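Local atomic coordinates of epimerase family protein SDR39U1 (Homo sapiens, PDB entry 4B4O), a protein that binds NADPH and is a putative NADP-dependent oxidoreductase of the short-chain dehydrogenase/reductase family. Residues G10-A15 with V56-E61; V104-V109 with G200-A205; A229-A234 with A286-I291; S157-V160 with G166-G169. The protein carries 3 engineered substitutions. All blocks are in the same frame, centred on the assembly; numbering follows the deposited sequence.

Interactions 1, 2 and 4 surround the NADPH and share one parallel sheet, with centres 11 to 14 Å apart. Strand 54-57 of interaction 1 lies beside strand 102-108 of interaction 2, which in turn lies beside strand 151-161 of interaction 4. Along the chain, interaction 1 closes before interaction 2 opens, and interaction 4 is nested inside the loop closed by interaction 2. Interaction 3 comes last and lies outermost, about 24 Å between centres from interactions 1 and 2, and joins two late helices. It reaches the cofactor region through M168 of interaction 4, which touches both F232 and L288. The Rossmann core and the C-terminal helices thus meet partly through helix 166-176.

Interaction 1: G10-A15 with V56-E61; sequences GFIGTA and VNLAGE. With NDP (NADPH dihydro-nicotinamide-adenine-dinucleotide phosphate), chain I.
The backbone N of I12, whose side chain packs on L58, donates to O1N of the NADPH diphosphate at 2.8 Å, nearly straight at 168°. One residue earlier, F11 N grips O2A of the other phosphate, also at 2.8 Å. This is the Rossmann dinucleotide-binding turn: G10 and G13 belong to a GxGxxG-type sequence, and the start of helix 11-22 faces the diphosphate, where its dipole would probably steady the negative charge. G10 is the N-cap, and its O takes T14 N and T14 OG1 from opposite faces of the carbonyl plane.

Between protein segments the contact is wholly apolar. L58 has CG anti to its carbonyl carbon (chi1 -55°), which sends CD1 to the helix, where it lies over G13 CA at a place that would be tight for any side chain on G13. I12 CG2 meets the same L58 CD1 at 4.1 Å, while I12 CD1 reaches out along the cofactor toward O5D and O4D. With an alanine at I12, L58 would probably lose its methyl partner and a gap would open beside the nicotinamide ribose.

Past L58 and A59, both NADP(+)-binding residues, the chain follows the cofactor to its adenine. There E61 OE1 accepts from N6A at 3.1 Å and 175°, while OE2 of the same carboxylate forms a salt bridge to R68.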
# COMPACT_ATOMS: atom_id res chain seq x y z
N GLY A 10 -2.71 -10.37 -4.99
CA GLY A 10 -1.98 -10.16 -3.75
C GLY A 10 -2.83 -9.80 -2.54
O GLY A 10 -4.06 -10.01 -2.51
N PHE A 11 -2.14 -9.29 -1.52
CA PHE A 11 -2.72 -9.03 -0.20
C PHE A 11 -3.77 -7.93 -0.28
O PHE A 11 -4.92 -8.14 0.07
CB PHE A 11 -1.60 -8.63 0.75
CG PHE A 11 -2.08 -8.21 2.11
CD1 PHE A 11 -2.88 -9.04 2.87
CD2 PHE A 11 -1.69 -7.00 2.64
CE1 PHE A 11 -3.29 -8.68 4.13
CE2 PHE A 11 -2.10 -6.61 3.89
CZ PHE A 11 -2.90 -7.46 4.64
N ILE A 12 -3.36 -6.77 -0.75
CA ILE A 12 -4.29 -5.68 -0.89
C ILE A 12 -5.34 -6.04 -1.94
O ILE A 12 -6.53 -5.77 -1.77
CB ILE A 12 -3.60 -4.36 -1.28
CG1 ILE A 12 -2.64 -3.87 -0.19
CG2 ILE A 12 -4.67 -3.32 -1.54
CD1 ILE A 12 -1.60 -2.83 -0.63
N GLY A 13 -4.89 -6.66 -3.02
CA GLY A 13 -5.75 -6.98 -4.15
C GLY A 13 -6.91 -7.88 -3.81
O GLY A 13 -8.01 -7.70 -4.30
N THR A 14 -6.65 -8.87 -2.97
CA THR A 14 -7.66 -9.81 -2.58
C THR A 14 -8.72 -9.14 -1.73
O THR A 14 -9.90 -9.43 -1.87
CB THR A 14 -7.03 -10.99 -1.83
OG1 THR A 14 -6.12 -11.66 -2.72
CG2 THR A 14 -8.09 -11.96 -1.38
N ALA A 15 -8.31 -8.24 -0.85
CA ALA A 15 -9.26 -7.50 -0.05
C ALA A 15 -10.05 -6.56 -0.95
O ALA A 15 -11.26 -6.42 -0.80
CB ALA A 15 -8.56 -6.73 1.07
N VAL A 56 -6.88 -0.30 -11.70
CA VAL A 56 -6.03 -0.12 -10.52
C VAL A 56 -4.75 -0.92 -10.73
O VAL A 56 -4.81 -2.02 -11.27
CB VAL A 56 -6.69 -0.66 -9.25
CG1 VAL A 56 -5.78 -0.43 -8.05
CG2 VAL A 56 -8.04 -0.04 -9.01
N ASN A 57 -3.60 -0.39 -10.31
CA ASN A 57 -2.39 -1.20 -10.24
C ASN A 57 -1.86 -1.38 -8.82
O ASN A 57 -1.65 -0.41 -8.09
CB ASN A 57 -1.27 -0.66 -11.12
CG ASN A 57 -0.21 -1.71 -11.39
OD1 ASN A 57 -0.46 -2.90 -11.35
ND2 ASN A 57 0.98 -1.28 -11.68
N LEU A 58 -1.64 -2.65 -8.46
CA LEU A 58 -1.06 -3.04 -7.19
C LEU A 58 0.22 -3.86 -7.39
O LEU A 58 0.86 -4.28 -6.41
CB LEU A 58 -2.07 -3.87 -6.39
CG LEU A 58 -3.43 -3.24 -6.13
CD1 LEU A 58 -4.33 -4.27 -5.47
CD2 LEU A 58 -3.33 -2.00 -5.29
N ALA A 59 0.61 -4.07 -8.64
CA ALA A 59 1.69 -5.00 -8.95
C ALA A 59 3.02 -4.52 -8.38
O ALA A 59 3.37 -3.36 -8.51
CB ALA A 59 1.79 -5.21 -10.45
N GLY A 60 3.78 -5.43 -7.77
CA GLY A 60 5.12 -5.11 -7.28
C GLY A 60 5.80 -6.29 -6.59
O GLY A 60 5.19 -7.00 -5.81
N GLU A 61 7.07 -6.50 -6.92
CA GLU A 61 7.89 -7.43 -6.17
C GLU A 61 7.85 -7.01 -4.70
O GLU A 61 8.04 -5.83 -4.39
CB GLU A 61 9.32 -7.41 -6.70
CG GLU A 61 10.29 -8.32 -5.95
CD GLU A 61 10.17 -9.79 -6.31
OE1 GLU A 61 9.40 -10.16 -7.22
OE2 GLU A 61 10.87 -10.57 -5.64
PA NDP I . 1.61 -8.31 -2.56
O1A NDP I . 3.11 -8.72 -2.63
O2A NDP I . 0.62 -9.14 -1.72
O5B NDP I . 0.90 -8.33 -4.03
C5B NDP I . 1.74 -8.01 -5.14
C4B NDP I . 1.16 -8.67 -6.36
O4B NDP I . 1.88 -8.17 -7.49
C3B NDP I . 1.34 -10.20 -6.32
O3B NDP I . 0.11 -10.91 -6.01
C2B NDP I . 1.80 -10.55 -7.73
O2B NDP I . 0.73 -10.95 -8.56
C1B NDP I . 2.31 -9.26 -8.29
N9A NDP I . 3.77 -9.33 -8.23
C8A NDP I . 4.62 -9.76 -7.24
N7A NDP I . 5.94 -9.69 -7.71
C5A NDP I . 5.89 -9.22 -8.99
C6A NDP I . 6.84 -8.90 -10.06
N6A NDP I . 8.17 -9.02 -9.88
N1A NDP I . 6.36 -8.45 -11.24
C2A NDP I . 5.01 -8.33 -11.43
N3A NDP I . 4.08 -8.58 -10.49
C4A NDP I . 4.47 -9.00 -9.31
O3 NDP I . 1.72 -6.76 -2.10
PN NDP I . 0.54 -5.97 -1.35
O1N NDP I . -0.80 -6.51 -1.83
O2N NDP I . 0.80 -5.96 0.12
O5D NDP I . 0.76 -4.43 -1.91
C5D NDP I . 0.53 -4.25 -3.32
C4D NDP I . 1.18 -2.98 -3.84
O4D NDP I . 0.96 -2.01 -2.84
C3D NDP I . 2.71 -3.07 -4.02
O3D NDP I . 3.12 -2.34 -5.22
C2D NDP I . 3.27 -2.45 -2.73
O2D NDP I . 4.48 -1.69 -2.82
C1D NDP I . 2.20 -1.46 -2.38
N1N NDP I . 2.15 -1.12 -0.95
C2N NDP I . 1.96 -2.07 -0.01
C3N NDP I . 1.92 -1.75 1.32
C7N NDP I . 1.69 -2.83 2.31
O7N NDP I . 1.23 -3.89 1.90
N7N NDP I . 1.96 -2.65 3.60
C4N NDP I . 2.03 -0.33 1.78
C5N NDP I . 2.22 0.62 0.69
C6N NDP I . 2.27 0.18 -0.62
P2B NDP I . 0.92 -12.25 -9.57
O1X NDP I . 1.75 -11.75 -10.74
O2X NDP I . 1.65 -13.37 -8.76
O3X NDP I . -0.58 -12.45 -9.89

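Interaction 2: V104-V109 with G200-A205; sequences VLVTGV and GILTHA. With NDP (NADPH dihydro-nicotinamide-adenine-dinucleotide phosphate), chain I.
L202 reaches from helix 200-205 to the valines of strand 104-108. Its CB and CG lead out with CG lying on the side of its backbone N, at a chi1 of -70°, and from there the side chain forks against the sheet. At the tip CD2 is shared: V104 CG1 and V106 CG2 each touch it at 3.7 Å. The other branch, CD1, meets V106 CG2 less closely, at 4.1 Å. One turn further along the helix, the CB of A205 rests against V104 CG2.

V106 works in two directions. While CG2 takes the leucine, CG1 lies 3.6 Å from the ribose oxygen O4D of NADPH, so one valine stands between helix and cofactor. An alanine in its place would probably take one valine methyl away from L202 CD2 and open a gap beside the nicotinamide ribose. Nearby, T107 O approaches NADPH C6N.

The segment axes pass 9.7 Å apart at 154°, the helix running roughly antiparallel to the strand. L202 also touches L16 of helix 11-22 on this face, whereas L105 points the other way, onto W139 and A143 of helix 131-143. Helices on both faces of a parallel sheet make the three-layer alpha/beta/alpha sandwich of the Rossmann fold.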
# COMPACT_ATOMS: atom_id res chain seq x y z
N VAL A 104 -6.27 4.33 -10.86
CA VAL A 104 -5.82 4.50 -9.49
C VAL A 104 -4.57 3.69 -9.22
O VAL A 104 -4.54 2.50 -9.51
CB VAL A 104 -6.91 4.05 -8.53
CG1 VAL A 104 -6.48 4.32 -7.09
CG2 VAL A 104 -8.22 4.74 -8.91
N LEU A 105 -3.55 4.33 -8.66
CA LEU A 105 -2.28 3.67 -8.32
C LEU A 105 -2.07 3.70 -6.83
O LEU A 105 -2.46 4.65 -6.15
CB LEU A 105 -1.11 4.39 -8.98
CG LEU A 105 0.25 3.72 -8.80
CD1 LEU A 105 0.22 2.28 -9.31
CD2 LEU A 105 1.31 4.52 -9.53
N VAL A 106 -1.49 2.62 -6.31
CA VAL A 106 -1.08 2.58 -4.91
C VAL A 106 0.42 2.74 -4.88
O VAL A 106 1.14 1.98 -5.53
CB VAL A 106 -1.47 1.27 -4.18
CG1 VAL A 106 -0.74 1.14 -2.85
CG2 VAL A 106 -2.97 1.19 -3.94
N THR A 107 0.89 3.74 -4.14
CA THR A 107 2.32 3.86 -3.85
C THR A 107 2.46 3.96 -2.32
O THR A 107 1.67 3.32 -1.59
CB THR A 107 2.96 5.01 -4.62
OG1 THR A 107 2.48 6.27 -4.13
CG2 THR A 107 2.63 4.90 -6.10
N GLY A 108 3.44 4.69 -1.82
CA GLY A 108 3.77 4.62 -0.40
C GLY A 108 4.11 5.92 0.27
O GLY A 108 4.50 6.89 -0.36
N VAL A 109 3.97 5.93 1.59
CA VAL A 109 4.31 7.11 2.38
C VAL A 109 5.82 7.33 2.44
O VAL A 109 6.27 8.37 2.93
CB VAL A 109 3.75 7.03 3.82
CG1 VAL A 109 2.23 7.06 3.81
CG2 VAL A 109 4.31 5.84 4.55
N GLY A 200 -11.34 0.34 1.13
CA GLY A 200 -12.42 1.33 1.09
C GLY A 200 -12.08 2.64 0.38
O GLY A 200 -12.86 3.14 -0.43
N ILE A 201 -10.89 3.17 0.66
CA ILE A 201 -10.41 4.38 0.00
C ILE A 201 -10.29 4.14 -1.50
O ILE A 201 -10.75 4.93 -2.29
CB ILE A 201 -9.05 4.82 0.56
CG1 ILE A 201 -9.22 5.37 1.98
CG2 ILE A 201 -8.43 5.87 -0.35
CD1 ILE A 201 -7.90 5.42 2.73
N LEU A 202 -9.67 3.04 -1.87
CA LEU A 202 -9.50 2.70 -3.27
C LEU A 202 -10.85 2.59 -3.97
O LEU A 202 -11.04 3.10 -5.06
CB LEU A 202 -8.73 1.38 -3.40
CG LEU A 202 -7.26 1.40 -3.01
CD1 LEU A 202 -6.75 -0.03 -2.93
CD2 LEU A 202 -6.49 2.26 -3.98
N THR A 203 -11.80 1.92 -3.32
CA THR A 203 -13.14 1.79 -3.86
C THR A 203 -13.83 3.14 -4.00
O THR A 203 -14.53 3.38 -4.97
CB THR A 203 -13.97 0.86 -2.98
OG1 THR A 203 -13.37 -0.43 -3.00
CG2 THR A 203 -15.40 0.74 -3.49
N HIS A 204 -13.66 3.99 -3.01
CA HIS A 204 -14.24 5.30 -3.06
C HIS A 204 -13.64 6.08 -4.21
O HIS A 204 -14.34 6.85 -4.88
CB HIS A 204 -14.04 5.99 -1.72
CG HIS A 204 -14.81 7.26 -1.57
ND1 HIS A 204 -16.12 7.30 -1.67
CD2 HIS A 204 -14.39 8.56 -1.33
CE1 HIS A 204 -16.54 8.56 -1.50
NE2 HIS A 204 -15.47 9.33 -1.28
N ALA A 205 -12.33 5.94 -4.43
CA ALA A 205 -11.65 6.62 -5.53
C ALA A 205 -12.23 6.15 -6.87
O ALA A 205 -12.52 6.95 -7.75
CB ALA A 205 -10.15 6.37 -5.50
PA NDP I . 1.61 -8.31 -2.56
O1A NDP I . 3.11 -8.72 -2.63
O2A NDP I . 0.62 -9.14 -1.72
O5B NDP I . 0.90 -8.33 -4.03
C5B NDP I . 1.74 -8.01 -5.14
C4B NDP I . 1.16 -8.67 -6.36
O4B NDP I . 1.88 -8.17 -7.49
C3B NDP I . 1.34 -10.20 -6.32
O3B NDP I . 0.11 -10.91 -6.01
C2B NDP I . 1.80 -10.55 -7.73
O2B NDP I . 0.73 -10.95 -8.56
C1B NDP I . 2.31 -9.26 -8.29
N9A NDP I . 3.77 -9.33 -8.23
C8A NDP I . 4.62 -9.76 -7.24
N7A NDP I . 5.94 -9.69 -7.71
C5A NDP I . 5.89 -9.22 -8.99
C6A NDP I . 6.84 -8.90 -10.06
N6A NDP I . 8.17 -9.02 -9.88
N1A NDP I . 6.36 -8.45 -11.24
C2A NDP I . 5.01 -8.33 -11.43
N3A NDP I . 4.08 -8.58 -10.49
C4A NDP I . 4.47 -9.00 -9.31
O3 NDP I . 1.72 -6.76 -2.10
PN NDP I . 0.54 -5.97 -1.35
O1N NDP I . -0.80 -6.51 -1.83
O2N NDP I . 0.80 -5.96 0.12
O5D NDP I . 0.76 -4.43 -1.91
C5D NDP I . 0.53 -4.25 -3.32
C4D NDP I . 1.18 -2.98 -3.84
O4D NDP I . 0.96 -2.01 -2.84
C3D NDP I . 2.71 -3.07 -4.02
O3D NDP I . 3.12 -2.34 -5.22
C2D NDP I . 3.27 -2.45 -2.73
O2D NDP I . 4.48 -1.69 -2.82
C1D NDP I . 2.20 -1.46 -2.38
N1N NDP I . 2.15 -1.12 -0.95
C2N NDP I . 1.96 -2.07 -0.01
C3N NDP I . 1.92 -1.75 1.32
C7N NDP I . 1.69 -2.83 2.31
O7N NDP I . 1.23 -3.89 1.90
N7N NDP I . 1.96 -2.65 3.60
C4N NDP I . 2.03 -0.33 1.78
C5N NDP I . 2.22 0.62 0.69
C6N NDP I . 2.27 0.18 -0.62
P2B NDP I . 0.92 -12.25 -9.57
O1X NDP I . 1.75 -11.75 -10.74
O2X NDP I . 1.65 -13.37 -8.76
O3X NDP I . -0.58 -12.45 -9.89

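Interaction 3: A229-A234 with A286-I291; sequences AQTFGA and AALKEI. Engineered in segment 229-234: F232 (natural residue Leu).
Apolar contact is all that joins L288 to T231 and F232; no hydrogen bond crosses between the helices. One methyl does the work. A chi1 of -64° turns the L288 side chain away from its own C=O and toward helix 225-236, and CD1 comes to lie 3.7 Å from both F232 CA and F232 CB. T231 CG2 meets the same methyl from the preceding residue at 4.1 Å, and both side chains stand at about a right angle to the leucine. F232 is an engineered residue, leucine in the natural sequence.

Aromatic contacts come from outside the two segments. The F232 ring meets those of F228 and F175, each with planes at about 35°, and touches the side chains of M168 and L172 on helix 166-176.

Polar groups bond away from the seam. T231 OG1 donates back to E227 O one turn earlier in its own helix, K289 NZ pairs with E293, and E290 OE1 takes H194 NE2.

L288 and I291 both rest on L161 at the end of strand 151-161, and the L288 side chain lies about 12 Å from NADPH. The whole is a helix-helix contact of the C-terminal part of the chain, reaching into the DUF1731 family region and built against the Rossmann core.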
# COMPACT_ATOMS: atom_id res chain seq x y z
N ALA A 229 3.30 -1.59 19.31
CA ALA A 229 3.68 -2.83 19.96
C ALA A 229 2.84 -3.06 21.21
O ALA A 229 2.35 -4.17 21.45
CB ALA A 229 5.18 -2.83 20.29
N GLN A 230 2.69 -2.01 22.00
CA GLN A 230 1.95 -2.08 23.25
C GLN A 230 0.47 -2.42 23.01
O GLN A 230 -0.07 -3.33 23.64
CB GLN A 230 2.13 -0.76 23.99
CG GLN A 230 1.38 -0.64 25.31
CD GLN A 230 1.46 0.82 25.87
OE1 GLN A 230 2.55 1.38 26.08
NE2 GLN A 230 0.27 1.43 26.09
N THR A 231 -0.16 -1.73 22.06
CA THR A 231 -1.58 -1.94 21.72
C THR A 231 -1.83 -3.31 21.12
O THR A 231 -2.84 -3.93 21.35
CB THR A 231 -2.06 -0.89 20.68
OG1 THR A 231 -1.80 0.42 21.18
CG2 THR A 231 -3.57 -1.01 20.40
N PHE A 232 -0.86 -3.79 20.35
CA PHE A 232 -0.97 -5.10 19.74
C PHE A 232 -0.86 -6.20 20.80
O PHE A 232 -1.64 -7.15 20.80
CB PHE A 232 0.12 -5.24 18.68
CG PHE A 232 -0.05 -6.42 17.77
CD1 PHE A 232 -1.27 -7.03 17.59
CD2 PHE A 232 1.04 -6.88 17.03
CE1 PHE A 232 -1.40 -8.11 16.71
CE2 PHE A 232 0.92 -7.93 16.14
CZ PHE A 232 -0.30 -8.55 15.99
N GLY A 233 0.12 -6.09 21.70
CA GLY A 233 0.23 -6.99 22.84
C GLY A 233 -1.06 -7.00 23.66
O GLY A 233 -1.60 -8.08 23.96
N ALA A 234 -1.58 -5.82 23.98
CA ALA A 234 -2.82 -5.73 24.73
C ALA A 234 -3.92 -6.48 23.99
O ALA A 234 -4.63 -7.28 24.58
CB ALA A 234 -3.21 -4.28 25.02
N ALA A 286 -8.97 -0.31 17.84
CA ALA A 286 -10.10 -0.95 17.17
C ALA A 286 -9.61 -1.80 16.00
O ALA A 286 -10.14 -2.88 15.77
CB ALA A 286 -11.11 0.08 16.70
N ALA A 287 -8.61 -1.31 15.27
CA ALA A 287 -8.05 -2.02 14.13
C ALA A 287 -7.41 -3.33 14.56
O ALA A 287 -7.69 -4.38 13.98
CB ALA A 287 -7.06 -1.14 13.39
N LEU A 288 -6.55 -3.28 15.58
CA LEU A 288 -5.83 -4.48 16.03
C LEU A 288 -6.74 -5.48 16.71
O LEU A 288 -6.54 -6.68 16.62
CB LEU A 288 -4.63 -4.10 16.90
CG LEU A 288 -3.56 -3.28 16.14
CD1 LEU A 288 -2.36 -2.99 17.04
CD2 LEU A 288 -3.07 -3.97 14.88
N LYS A 289 -7.79 -4.97 17.34
CA LYS A 289 -8.83 -5.82 17.95
C LYS A 289 -9.59 -6.65 16.88
O LYS A 289 -9.84 -7.83 17.10
CB LYS A 289 -9.79 -4.95 18.78
CG LYS A 289 -10.94 -5.67 19.46
CD LYS A 289 -11.62 -4.74 20.48
CE LYS A 289 -13.13 -4.96 20.65
NZ LYS A 289 -13.52 -6.22 21.33
N GLU A 290 -9.92 -6.05 15.74
CA GLU A 290 -10.51 -6.78 14.62
C GLU A 290 -9.59 -7.91 14.15
O GLU A 290 -10.02 -9.05 13.98
CB GLU A 290 -10.80 -5.84 13.45
CG GLU A 290 -11.64 -6.43 12.30
CD GLU A 290 -10.86 -7.35 11.34
OE1 GLU A 290 -9.66 -7.12 11.07
OE2 GLU A 290 -11.49 -8.30 10.81
N ILE A 291 -8.33 -7.57 13.95
CA ILE A 291 -7.34 -8.54 13.49
C ILE A 291 -7.17 -9.68 14.50
O ILE A 291 -7.13 -10.84 14.13
CB ILE A 291 -5.98 -7.87 13.23
CG1 ILE A 291 -6.06 -6.98 11.98
CG2 ILE A 291 -4.87 -8.90 13.07
CD1 ILE A 291 -4.83 -6.09 11.81

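Interaction 4: S157-V160 with G166-G169; sequences SGVV and GAMG. With NDP (NADPH dihydro-nicotinamide-adenine-dinucleotide phosphate), chain I.
V160, which faces helix 166-169 through its carbonyl, lays CG2 over one face of the nicotinamide carboxamide, 3.3 Å from C7N. With CG1 swung opposite the backbone N (chi1 -173°), CG2 is the branch left beside the N, and it is the one that lies over the amide. S157 CB approaches the nicotinamide ring from the same side, 3.5 Å from C5N. G158 O comes beside C4N, the carbon that carries the transferable hydride in NADPH; the same oxygen accepts from S157 OG, which ties the serine hydroxyl to the loop.

Direct contact across the two segments is slight: V159 CG1 touches A167 CB at 4.0 Å. The rest of the join runs through water. One molecule donates to V160 O at 2.7 Å and accepts from A167 N and from the carboxamide N7N, the latter also at 2.7 Å. V160, A167 and the cofactor are thereby held by one water, and the rotation of the amide is probably fixed by it. A second water spans V160 O and M168 N. Between them the two waters link V160 O to the successive amides of A167 and M168.

V160, an NADP(+)-binding residue, also packs on F11 and I12 of helix 11-22 and on I195 and L198 of helix 195-207. The segments open the beta-alpha-beta unit of strand 151-161, helix 166-176 and strand 192-194, with selenomethionine M168 turned to F228 and F232 of helix 225-236.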
# COMPACT_ATOMS: atom_id res chain seq x y z
N SER A 157 0.13 4.74 0.48
CA SER A 157 -0.31 3.93 1.61
C SER A 157 0.73 3.83 2.72
O SER A 157 1.94 3.75 2.47
CB SER A 157 -0.64 2.52 1.12
OG SER A 157 -1.13 1.71 2.18
N GLY A 158 0.24 3.78 3.95
CA GLY A 158 1.05 3.37 5.09
C GLY A 158 1.06 1.86 5.19
O GLY A 158 0.72 1.17 4.24
N VAL A 159 1.50 1.34 6.33
CA VAL A 159 1.60 -0.09 6.55
C VAL A 159 0.20 -0.63 6.65
O VAL A 159 -0.61 -0.15 7.46
CB VAL A 159 2.34 -0.40 7.86
CG1 VAL A 159 2.88 -1.84 7.84
CG2 VAL A 159 3.47 0.62 8.03
N VAL A 160 -0.09 -1.64 5.83
CA VAL A 160 -1.44 -2.16 5.69
C VAL A 160 -1.57 -3.32 6.65
O VAL A 160 -0.93 -4.34 6.47
CB VAL A 160 -1.71 -2.62 4.26
CG1 VAL A 160 -3.18 -2.99 4.15
CG2 VAL A 160 -1.23 -1.58 3.24
N GLY A 166 0.59 -9.52 4.35
CA GLY A 166 1.28 -8.26 4.61
C GLY A 166 2.22 -8.36 5.79
O GLY A 166 2.76 -9.43 6.08
N ALA A 167 2.40 -7.24 6.47
CA ALA A 167 3.32 -7.18 7.62
C ALA A 167 2.85 -8.11 8.74
O ALA A 167 3.67 -8.74 9.38
CB ALA A 167 3.50 -5.76 8.13
N MSE A 168 1.54 -8.22 8.95
CA MSE A 168 1.01 -9.10 10.01
C MSE A 168 1.37 -10.56 9.77
O MSE A 168 1.55 -11.32 10.70
CB MSE A 168 -0.51 -8.96 10.13
CG MSE A 168 -0.89 -7.61 10.71
SE MSE A 168 -0.46 -7.59 12.61
CE MSE A 168 -0.32 -5.68 12.95
N GLY A 169 1.49 -10.96 8.51
CA GLY A 169 2.01 -12.27 8.21
C GLY A 169 3.32 -12.57 8.94
O GLY A 169 3.51 -13.67 9.41
PA NDP I . 1.61 -8.31 -2.56
O1A NDP I . 3.11 -8.72 -2.63
O2A NDP I . 0.62 -9.14 -1.72
O5B NDP I . 0.90 -8.33 -4.03
C5B NDP I . 1.74 -8.01 -5.14
C4B NDP I . 1.16 -8.67 -6.36
O4B NDP I . 1.88 -8.17 -7.49
C3B NDP I . 1.34 -10.20 -6.32
O3B NDP I . 0.11 -10.91 -6.01
C2B NDP I . 1.80 -10.55 -7.73
O2B NDP I . 0.73 -10.95 -8.56
C1B NDP I . 2.31 -9.26 -8.29
N9A NDP I . 3.77 -9.33 -8.23
C8A NDP I . 4.62 -9.76 -7.24
N7A NDP I . 5.94 -9.69 -7.71
C5A NDP I . 5.89 -9.22 -8.99
C6A NDP I . 6.84 -8.90 -10.06
N6A NDP I . 8.17 -9.02 -9.88
N1A NDP I . 6.36 -8.45 -11.24
C2A NDP I . 5.01 -8.33 -11.43
N3A NDP I . 4.08 -8.58 -10.49
C4A NDP I . 4.47 -9.00 -9.31
O3 NDP I . 1.72 -6.76 -2.10
PN NDP I . 0.54 -5.97 -1.35
O1N NDP I . -0.80 -6.51 -1.83
O2N NDP I . 0.80 -5.96 0.12
O5D NDP I . 0.76 -4.43 -1.91
C5D NDP I . 0.53 -4.25 -3.32
C4D NDP I . 1.18 -2.98 -3.84
O4D NDP I . 0.96 -2.01 -2.84
C3D NDP I . 2.71 -3.07 -4.02
O3D NDP I . 3.12 -2.34 -5.22
C2D NDP I . 3.27 -2.45 -2.73
O2D NDP I . 4.48 -1.69 -2.82
C1D NDP I . 2.20 -1.46 -2.38
N1N NDP I . 2.15 -1.12 -0.95
C2N NDP I . 1.96 -2.07 -0.01
C3N NDP I . 1.92 -1.75 1.32
C7N NDP I . 1.69 -2.83 2.31
O7N NDP I . 1.23 -3.89 1.90
N7N NDP I . 1.96 -2.65 3.60
C4N NDP I . 2.03 -0.33 1.78
C5N NDP I . 2.22 0.62 0.69
C6N NDP I . 2.27 0.18 -0.62
P2B NDP I . 0.92 -12.25 -9.57
O1X NDP I . 1.75 -11.75 -10.74
O2X NDP I . 1.65 -13.37 -8.76
O3X NDP I . -0.58 -12.45 -9.89
O HOH W 1 1.41 -4.75 5.12
O HOH W 2 -0.94 -7.10 7.47